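Local coordinates for SRPBCC family protein (Bacillus thuringiensis serovar konkukian, PDB 3F08), which is of unknown function but has a Bet v 1-like fold of the polyketide cyclase and lipid transport family, and so probably binds a small hydrophobic ligand, at residues Y72-A77 against T82-T87; V45-L48 against E54-I57; K66-T71 against V90-E95. The protein carries 5 engineered substitutions. One frame throughout, in Å; residues are numbered along the deposited sequence.

Contact 1 of 3, residues Y72-A77 against T82-T87; sequences YSIMNA and TNYLST
Y72 and S86 form an antiparallel hydrogen-bonded pair, Y72 N giving to S86 O and S86 N to Y72 O, each at 2.8 Å, on strands whose short segments run 147° apart. Toward the turn the direct bonding stops, and a water takes over: it accepts from I74 N at 2.7 Å and donates to Y84 O. On the face that carries Y72, Y84 and S86, the Y72 ring lies across the serine. Its chi1 of 63° sets CG between the backbone N and the carbonyl carbon and folds the ring over the neighbouring strand, where S86 CB makes a CH-pi contact 3.8 Å from the centroid, displaced toward the phenol end. Y72 CE1 comes up to the edge of the Y84 ring, near its plane, 3.9 Å from Y84 CE2. I74 packs obliquely on the same ring, CG1 3.6 Å from Y84 CD2. A second water is shared by the two phenols, 3.2 Å from Y72 OH and 3.0 Å from Y84 OH, so the two rings are joined at their hydroxyl ends as well as through carbon. Y125, on helix 114-137, hydrogen-bonds both Y84 OH and S86 OG, and S86 OG also pairs with S104 O. On the face that carries S73 and L85, S73 CB and L85 CD2 pack together, and S73 OG turns to E61. The Y72 ring receives a cation-pi contact from R46. A curved antiparallel sheet whose tyrosines and serine look toward a long C-terminal helix is the helix-grip arrangement of Bet v 1-like proteins, in which the space between sheet and helix usually forms the ligand pocket; these phenols are consistent with a polar patch in its wall.

Contact 2 of 3, residues V45-L48 against E54-I57; sequences VRHL and ETII. Engineered in segment 54-57: E54 (natural residue Asp).
H47 and I57 lie side by side and point the same way, from a non-hydrogen-bonded antiparallel pair. I57 covers one face of the imidazole off-centre: CG1 sits 4.1 Å from the ring centroid, 29° off the normal, and CD1 reaches 3.6 Å from H47 NE2. With chi1 of I57 at -57°, CG1 stands anti to the carbonyl carbon and runs on extended along the imidazole, while CG2, anti to the backbone N, faces V45. That branch meets V45 CG1 at 3.4 Å, tighter than ordinary van der Waals contact. T55 CG2 comes in at the imidazole edge, near the ring plane, and lies 3.8 Å from H47 CB. V45, H47, T55 and I57 thus share one face of the hairpin.

The backbone that fixes these positions is closed by the next pair, L48 with I56. L48 N bonds to I56 O at 2.7 Å and I56 N to L48 O at 2.6 Å, both in the carbonyl plane, and T55 CA lies 3.0 Å from L48 O in a CA-H...O contact. On the opposite face L48 and I56 touch only loosely, CB to CB.

R46 shares that second face. Its long chain takes the guanidinium to a salt bridge with E58 and hydrogen bonds to F24 O and Y70 OH, partners that fix its position. Outward, V45 and H47 pack on T40 of the outermost strand 36-40, with H47 backbone-bonded to K38, while on the other flank I57 pairs with M75 and N76 beyond strand 69-74, leaving this hairpin between the two.

Contact 3 of 3, residues K66-T71 against V90-E95; sequences KERYYT and VKEGTE
R68 folds its guanidinium against V90 and E92 and holds both. The chain leaves the backbone with CG anti to the carbonyl carbon (chi1 -52°), runs extended through chi2, then bends at chi3, and this bend turns the edge of the flat group to the V90 carbonyl. NE donates to V90 O at 2.8 Å; NH2 adds a weak bond to the same oxygen at 3.1 Å. NH2 then gives a second hydrogen to E92 OE2 at 2.7 Å in a salt bridge, with the carboxylate oxygen in the guanidinium plane. NH2 meets OE2 from above the carboxylate plane, the two flat groups being turned 69° to each other. E92 itself is bent at chi2, which brings its carboxylate back to the arginine.

The backbone joins in too: V90 N bonds to R68 O at 2.9 Å. R68 has left-handed backbone angles, and with Y69 it faces N64 as a G1 beta bulge, at the turn linking strand 55-64 to strand 69-74 of the curved sheet. R68 CB and V90 CB meet at 4.0 Å. Helix 14-21 covers this end, R68 packing on T14 and W18, and V90 on V17 and I21. K91 NZ forms a salt bridge with E102, and K66, on the turn, pairs with E61 of the second subunit.

Contacts 1 and 3 lie at two ends of one hairpin, strands 69-74 and 81-92, with centres 21 Å apart; T71 OG1 and T87 OG1, 2.7 Å apart in a probable hydrogen bond, join them midway. Contact 2 belongs to the preceding hairpin, its centre 12 Å from that of contact 1. There M75 N to I57 O (2.8 Å) and I57 N to N76 O (3.0 Å) tie strand 55-64 to the end of 69-74, M75 and N76 making a classic beta bulge opposite I57. R46 reaches both other contacts, with NH1 2.9 Å from Y70 OH and NH2 3.5 Å from Y72 CE2. That cluster, on the sheet face bearing Y72, probably borders the family's ligand pocket.

Contact 1 of 3, residues Y72-A77 against T82-T87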
loop_
_atom_site.group_PDB
_atom_site.type_symbol
_atom_site.label_atom_id
_atom_site.label_comp_id
_atom_site.label_asym_id
_atom_site.label_seq_id
_atom_site.Cartn_x
_atom_site.Cartn_y
_atom_site.Cartn_z
ATOM N N TYR B 72 9.707 -0.387 -1.487
ATOM C CA TYR B 72 9.797 -1.194 -0.293
ATOM C C TYR B 72 11.197 -1.191 0.284
ATOM O O TYR B 72 12.175 -0.865 -0.400
ATOM C CB TYR B 72 9.364 -2.624 -0.602
ATOM C CG TYR B 72 10.244 -3.332 -1.606
ATOM C CD1 TYR B 72 11.350 -4.075 -1.197
ATOM C CD2 TYR B 72 9.952 -3.284 -2.968
ATOM C CE1 TYR B 72 12.143 -4.762 -2.123
ATOM C CE2 TYR B 72 10.736 -3.963 -3.903
ATOM C CZ TYR B 72 11.829 -4.702 -3.473
ATOM O OH TYR B 72 12.595 -5.373 -4.402
ATOM N N SER B 73 11.279 -1.554 1.557
ATOM C CA SER B 73 12.543 -1.622 2.260
ATOM C C SER B 73 12.678 -3.048 2.763
ATOM O O SER B 73 11.713 -3.807 2.759
ATOM C CB SER B 73 12.554 -0.623 3.427
ATOM O OG SER B 73 11.470 -0.839 4.317
ATOM N N ILE B 74 13.873 -3.429 3.185
ATOM C CA ILE B 74 14.062 -4.778 3.680
ATOM C C ILE B 74 14.177 -4.796 5.193
ATOM O O ILE B 74 14.976 -4.073 5.782
ATOM C CB ILE B 74 15.294 -5.440 3.038
ATOM C CG1 ILE B 74 14.916 -5.973 1.648
ATOM C CG2 ILE B 74 15.817 -6.556 3.931
ATOM C CD1 ILE B 74 16.044 -6.677 0.923
HETATM N N MSE B 75 13.358 -5.635 5.814
HETATM C CA MSE B 75 13.338 -5.768 7.262
HETATM C C MSE B 75 14.206 -6.951 7.696
HETATM O O MSE B 75 14.956 -6.853 8.668
HETATM C CB MSE B 75 11.892 -5.963 7.716
HETATM C CG MSE B 75 11.594 -5.517 9.133
HETATM SE SE MSE B 75 9.784 -4.825 9.227
HETATM C CE MSE B 75 10.167 -2.921 9.191
ATOM N N ASN B 76 14.105 -8.054 6.959
ATOM C CA ASN B 76 14.862 -9.268 7.245
ATOM C C ASN B 76 15.282 -9.980 5.960
ATOM O O ASN B 76 14.437 -10.508 5.235
ATOM C CB ASN B 76 14.024 -10.218 8.108
ATOM C CG ASN B 76 13.911 -9.751 9.550
ATOM O OD1 ASN B 76 14.841 -9.916 10.342
ATOM N ND2 ASN B 76 12.776 -9.151 9.893
ATOM N N ALA B 77 16.586 -9.986 5.680
ATOM C CA ALA B 77 17.102 -10.637 4.479
ATOM C C ALA B 77 18.587 -10.975 4.570
ATOM O O ALA B 77 19.336 -10.360 5.332
ATOM C CB ALA B 77 16.853 -9.760 3.263
ATOM N N THR B 82 22.518 -2.516 3.725
ATOM C CA THR B 82 21.709 -1.885 4.751
ATOM C C THR B 82 21.129 -0.621 4.124
ATOM O O THR B 82 21.527 -0.241 3.024
ATOM C CB THR B 82 22.552 -1.532 5.994
ATOM O OG1 THR B 82 21.693 -1.028 7.020
ATOM C CG2 THR B 82 23.593 -0.479 5.662
ATOM N N ASN B 83 20.188 0.025 4.801
ATOM C CA ASN B 83 19.570 1.229 4.253
ATOM C C ASN B 83 18.996 0.933 2.868
ATOM O O ASN B 83 19.005 1.782 1.981
ATOM C CB ASN B 83 20.596 2.359 4.140
ATOM C CG ASN B 83 21.234 2.709 5.473
ATOM O OD1 ASN B 83 20.543 2.997 6.449
ATOM N ND2 ASN B 83 22.561 2.695 5.514
ATOM N N TYR B 84 18.487 -0.277 2.693
ATOM C CA TYR B 84 17.936 -0.698 1.412
ATOM C C TYR B 84 16.536 -0.170 1.092
ATOM O O TYR B 84 15.607 -0.323 1.884
ATOM C CB TYR B 84 17.902 -2.220 1.360
ATOM C CG TYR B 84 17.517 -2.765 0.008
ATOM C CD1 TYR B 84 18.453 -2.855 -1.009
ATOM C CD2 TYR B 84 16.216 -3.201 -0.250
ATOM C CE1 TYR B 84 18.118 -3.370 -2.250
ATOM C CE2 TYR B 84 15.861 -3.718 -1.490
ATOM C CZ TYR B 84 16.824 -3.804 -2.490
ATOM O OH TYR B 84 16.511 -4.331 -3.722
ATOM N N LEU B 85 16.405 0.458 -0.072
ATOM C CA LEU B 85 15.127 0.964 -0.557
ATOM C C LEU B 85 15.056 0.546 -2.010
ATOM O O LEU B 85 16.035 0.687 -2.734
ATOM C CB LEU B 85 15.041 2.487 -0.492
ATOM C CG LEU B 85 14.450 3.148 0.748
ATOM C CD1 LEU B 85 14.262 4.631 0.444
ATOM C CD2 LEU B 85 13.111 2.518 1.123
ATOM N N SER B 86 13.907 0.043 -2.443
ATOM C CA SER B 86 13.761 -0.393 -3.824
ATOM C C SER B 86 12.414 0.022 -4.393
ATOM O O SER B 86 11.403 -0.001 -3.698
ATOM C CB SER B 86 13.911 -1.913 -3.914
ATOM O OG SER B 86 13.885 -2.354 -5.261
ATOM N N THR B 87 12.410 0.405 -5.661
ATOM C CA THR B 87 11.182 0.815 -6.312
ATOM C C THR B 87 11.030 0.097 -7.645
ATOM O O THR B 87 11.975 0.007 -8.424
ATOM C CB THR B 87 11.165 2.332 -6.582
ATOM O OG1 THR B 87 11.215 3.040 -5.338
ATOM C CG2 THR B 87 9.890 2.730 -7.340
HETATM O O HOH W 1 15.201 -7.041 -3.453
HETATM O O HOH W 2 15.796 -1.827 4.278
#

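Contact 2 of 3, residues V45-L48 against E54-I57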
loop_
_atom_site.group_PDB
_atom_site.type_symbol
_atom_site.label_atom_id
_atom_site.label_comp_id
_atom_site.label_asym_id
_atom_site.label_seq_id
_atom_site.Cartn_x
_atom_site.Cartn_y
_atom_site.Cartn_z
ATOM N N VAL B 45 3.419 -5.283 5.386
ATOM C CA VAL B 45 4.619 -6.099 5.429
ATOM C C VAL B 45 4.376 -7.423 4.718
ATOM O O VAL B 45 3.327 -8.050 4.898
ATOM C CB VAL B 45 5.037 -6.353 6.906
ATOM C CG1 VAL B 45 6.224 -7.301 6.973
ATOM C CG2 VAL B 45 5.395 -5.025 7.579
ATOM N N ARG B 46 5.326 -7.834 3.886
ATOM C CA ARG B 46 5.175 -9.095 3.184
ATOM C C ARG B 46 6.255 -10.077 3.601
ATOM O O ARG B 46 7.424 -9.717 3.753
ATOM C CB ARG B 46 5.188 -8.891 1.655
ATOM C CG ARG B 46 6.492 -8.392 1.057
ATOM C CD ARG B 46 6.316 -8.121 -0.434
ATOM N NE ARG B 46 7.533 -7.597 -1.060
ATOM C CZ ARG B 46 7.588 -7.114 -2.299
ATOM N NH1 ARG B 46 6.493 -7.087 -3.056
ATOM N NH2 ARG B 46 8.735 -6.653 -2.785
ATOM N N HIS B 47 5.838 -11.318 3.818
ATOM C CA HIS B 47 6.743 -12.387 4.207
ATOM C C HIS B 47 6.901 -13.275 2.995
ATOM O O HIS B 47 5.958 -13.945 2.577
ATOM C CB HIS B 47 6.162 -13.197 5.370
ATOM C CG HIS B 47 6.172 -12.465 6.675
ATOM N ND1 HIS B 47 5.445 -11.313 6.890
ATOM C CD2 HIS B 47 6.835 -12.713 7.829
ATOM C CE1 HIS B 47 5.661 -10.883 8.120
ATOM N NE2 HIS B 47 6.500 -11.713 8.711
ATOM N N LEU B 48 8.101 -13.269 2.429
ATOM C CA LEU B 48 8.396 -14.053 1.243
ATOM C C LEU B 48 9.176 -15.303 1.594
ATOM O O LEU B 48 10.203 -15.239 2.269
ATOM C CB LEU B 48 9.215 -13.212 0.267
ATOM C CG LEU B 48 8.685 -11.798 0.041
ATOM C CD1 LEU B 48 9.699 -11.000 -0.769
ATOM C CD2 LEU B 48 7.332 -11.863 -0.652
ATOM N N GLU B 54 13.225 -20.549 3.955
ATOM C CA GLU B 54 13.738 -19.333 4.569
ATOM C C GLU B 54 12.822 -18.196 4.140
ATOM O O GLU B 54 12.440 -18.099 2.973
ATOM C CB GLU B 54 15.167 -19.050 4.108
ATOM C CG GLU B 54 15.829 -17.951 4.916
ATOM C CD GLU B 54 17.247 -17.677 4.474
ATOM O OE1 GLU B 54 18.046 -18.637 4.427
ATOM O OE2 GLU B 54 17.560 -16.505 4.177
ATOM N N THR B 55 12.478 -17.327 5.079
ATOM C CA THR B 55 11.568 -16.244 4.772
ATOM C C THR B 55 12.182 -14.852 4.856
ATOM O O THR B 55 12.893 -14.522 5.803
ATOM C CB THR B 55 10.333 -16.332 5.690
ATOM O OG1 THR B 55 9.760 -17.641 5.569
ATOM C CG2 THR B 55 9.280 -15.302 5.295
ATOM N N ILE B 56 11.908 -14.050 3.831
ATOM C CA ILE B 56 12.395 -12.682 3.746
ATOM C C ILE B 56 11.232 -11.769 4.118
ATOM O O ILE B 56 10.089 -12.024 3.736
ATOM C CB ILE B 56 12.859 -12.352 2.312
ATOM C CG1 ILE B 56 14.118 -13.152 1.978
ATOM C CG2 ILE B 56 13.119 -10.867 2.170
ATOM C CD1 ILE B 56 14.621 -12.913 0.562
ATOM N N ILE B 57 11.517 -10.709 4.860
ATOM C CA ILE B 57 10.477 -9.789 5.277
ATOM C C ILE B 57 10.752 -8.404 4.700
ATOM O O ILE B 57 11.830 -7.841 4.899
ATOM C CB ILE B 57 10.407 -9.714 6.813
ATOM C CG1 ILE B 57 10.164 -11.120 7.381
ATOM C CG2 ILE B 57 9.292 -8.784 7.244
ATOM C CD1 ILE B 57 10.048 -11.163 8.906
#

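Contact 3 of 3, residues K66-T71 against V90-E95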
loop_
_atom_site.group_PDB
_atom_site.type_symbol
_atom_site.label_atom_id
_atom_site.label_comp_id
_atom_site.label_asym_id
_atom_site.label_seq_id
_atom_site.Cartn_x
_atom_site.Cartn_y
_atom_site.Cartn_z
ATOM N N LYS B 66 -2.090 4.815 -9.663
ATOM C CA LYS B 66 -2.119 5.458 -10.969
ATOM C C LYS B 66 -0.744 5.740 -11.573
ATOM O O LYS B 66 -0.614 5.789 -12.791
ATOM C CB LYS B 66 -2.959 6.735 -10.902
ATOM C CG LYS B 66 -4.408 6.465 -10.493
ATOM C CD LYS B 66 -5.085 5.477 -11.442
ATOM C CE LYS B 66 -6.491 5.079 -10.971
ATOM N NZ LYS B 66 -6.494 4.143 -9.796
ATOM N N GLU B 67 0.276 5.923 -10.740
ATOM C CA GLU B 67 1.617 6.156 -11.263
ATOM C C GLU B 67 2.335 4.809 -11.382
ATOM O O GLU B 67 3.504 4.729 -11.743
ATOM C CB GLU B 67 2.389 7.122 -10.363
ATOM C CG GLU B 67 1.873 8.558 -10.462
ATOM C CD GLU B 67 2.557 9.514 -9.498
ATOM O OE1 GLU B 67 3.799 9.647 -9.563
ATOM O OE2 GLU B 67 1.848 10.139 -8.675
ATOM N N ARG B 68 1.593 3.753 -11.069
ATOM C CA ARG B 68 2.054 2.372 -11.154
ATOM C C ARG B 68 3.431 2.028 -10.583
ATOM O O ARG B 68 4.314 1.552 -11.301
ATOM C CB ARG B 68 1.970 1.902 -12.612
ATOM C CG ARG B 68 0.590 2.121 -13.255
ATOM C CD ARG B 68 0.546 1.594 -14.686
ATOM N NE ARG B 68 1.540 2.258 -15.519
ATOM C CZ ARG B 68 1.308 3.339 -16.257
ATOM N NH1 ARG B 68 0.101 3.890 -16.285
ATOM N NH2 ARG B 68 2.294 3.879 -16.960
ATOM N N TYR B 69 3.616 2.254 -9.292
ATOM C CA TYR B 69 4.877 1.890 -8.670
ATOM C C TYR B 69 4.688 1.701 -7.172
ATOM O O TYR B 69 3.708 2.179 -6.595
ATOM C CB TYR B 69 5.940 2.970 -8.930
ATOM C CG TYR B 69 5.819 4.212 -8.070
ATOM C CD1 TYR B 69 6.397 4.265 -6.806
ATOM C CD2 TYR B 69 5.150 5.343 -8.535
ATOM C CE1 TYR B 69 6.319 5.416 -6.021
ATOM C CE2 TYR B 69 5.065 6.503 -7.762
ATOM C CZ TYR B 69 5.653 6.533 -6.507
ATOM O OH TYR B 69 5.593 7.680 -5.747
ATOM N N TYR B 70 5.600 0.951 -6.563
ATOM C CA TYR B 70 5.600 0.780 -5.123
ATOM C C TYR B 70 7.054 0.712 -4.706
ATOM O O TYR B 70 7.919 0.312 -5.488
ATOM C CB TYR B 70 4.780 -0.440 -4.646
ATOM C CG TYR B 70 5.277 -1.833 -4.964
ATOM C CD1 TYR B 70 6.386 -2.382 -4.314
ATOM C CD2 TYR B 70 4.568 -2.641 -5.847
ATOM C CE1 TYR B 70 6.768 -3.718 -4.541
ATOM C CE2 TYR B 70 4.933 -3.956 -6.079
ATOM C CZ TYR B 70 6.027 -4.493 -5.427
ATOM O OH TYR B 70 6.355 -5.806 -5.667
ATOM N N THR B 71 7.317 1.168 -3.489
ATOM C CA THR B 71 8.662 1.213 -2.955
ATOM C C THR B 71 8.672 0.419 -1.670
ATOM O O THR B 71 7.758 0.535 -0.857
ATOM C CB THR B 71 9.071 2.672 -2.659
ATOM O OG1 THR B 71 8.984 3.439 -3.867
ATOM C CG2 THR B 71 10.498 2.744 -2.097
ATOM N N VAL B 90 6.035 0.616 -13.469
ATOM C CA VAL B 90 5.595 0.231 -14.801
ATOM C C VAL B 90 5.342 1.506 -15.594
ATOM O O VAL B 90 4.324 2.161 -15.412
ATOM C CB VAL B 90 4.296 -0.596 -14.734
ATOM C CG1 VAL B 90 3.817 -0.922 -16.134
ATOM C CG2 VAL B 90 4.535 -1.876 -13.939
ATOM N N LYS B 91 6.284 1.861 -16.458
ATOM C CA LYS B 91 6.161 3.054 -17.279
ATOM C C LYS B 91 5.571 2.720 -18.643
ATOM O O LYS B 91 5.505 1.559 -19.042
ATOM C CB LYS B 91 7.530 3.712 -17.465
ATOM C CG LYS B 91 8.171 4.140 -16.158
ATOM C CD LYS B 91 9.485 4.880 -16.380
ATOM C CE LYS B 91 9.969 5.515 -15.082
ATOM N NZ LYS B 91 11.228 6.295 -15.252
ATOM N N GLU B 92 5.137 3.750 -19.355
ATOM C CA GLU B 92 4.556 3.570 -20.674
ATOM C C GLU B 92 5.534 2.865 -21.611
ATOM O O GLU B 92 6.715 3.207 -21.653
ATOM C CB GLU B 92 4.187 4.928 -21.269
ATOM C CG GLU B 92 2.993 5.622 -20.625
ATOM C CD GLU B 92 3.209 5.987 -19.163
ATOM O OE1 GLU B 92 4.378 6.194 -18.746
ATOM O OE2 GLU B 92 2.195 6.089 -18.432
ATOM N N GLY B 93 5.039 1.881 -22.359
ATOM C CA GLY B 93 5.885 1.171 -23.299
ATOM C C GLY B 93 5.909 1.956 -24.601
ATOM O O GLY B 93 5.322 3.034 -24.680
ATOM N N THR B 94 6.582 1.435 -25.621
ATOM C CA THR B 94 6.637 2.122 -26.907
ATOM C C THR B 94 5.327 1.919 -27.666
ATOM O O THR B 94 4.950 2.733 -28.508
ATOM C CB THR B 94 7.807 1.606 -27.757
ATOM O OG1 THR B 94 7.804 0.174 -27.746
ATOM C CG2 THR B 94 9.134 2.124 -27.204
ATOM N N GLU B 95 4.649 0.819 -27.357
ATOM C CA GLU B 95 3.366 0.473 -27.961
ATOM C C GLU B 95 2.349 0.357 -26.834
ATOM O O GLU B 95 2.712 0.342 -25.657
ATOM C CB GLU B 95 3.442 -0.873 -28.687
ATOM C CG GLU B 95 4.072 -0.834 -30.062
ATOM C CD GLU B 95 4.119 -2.206 -30.715
ATOM O OE1 GLU B 95 4.765 -3.108 -30.142
ATOM O OE2 GLU B 95 3.512 -2.385 -31.796
#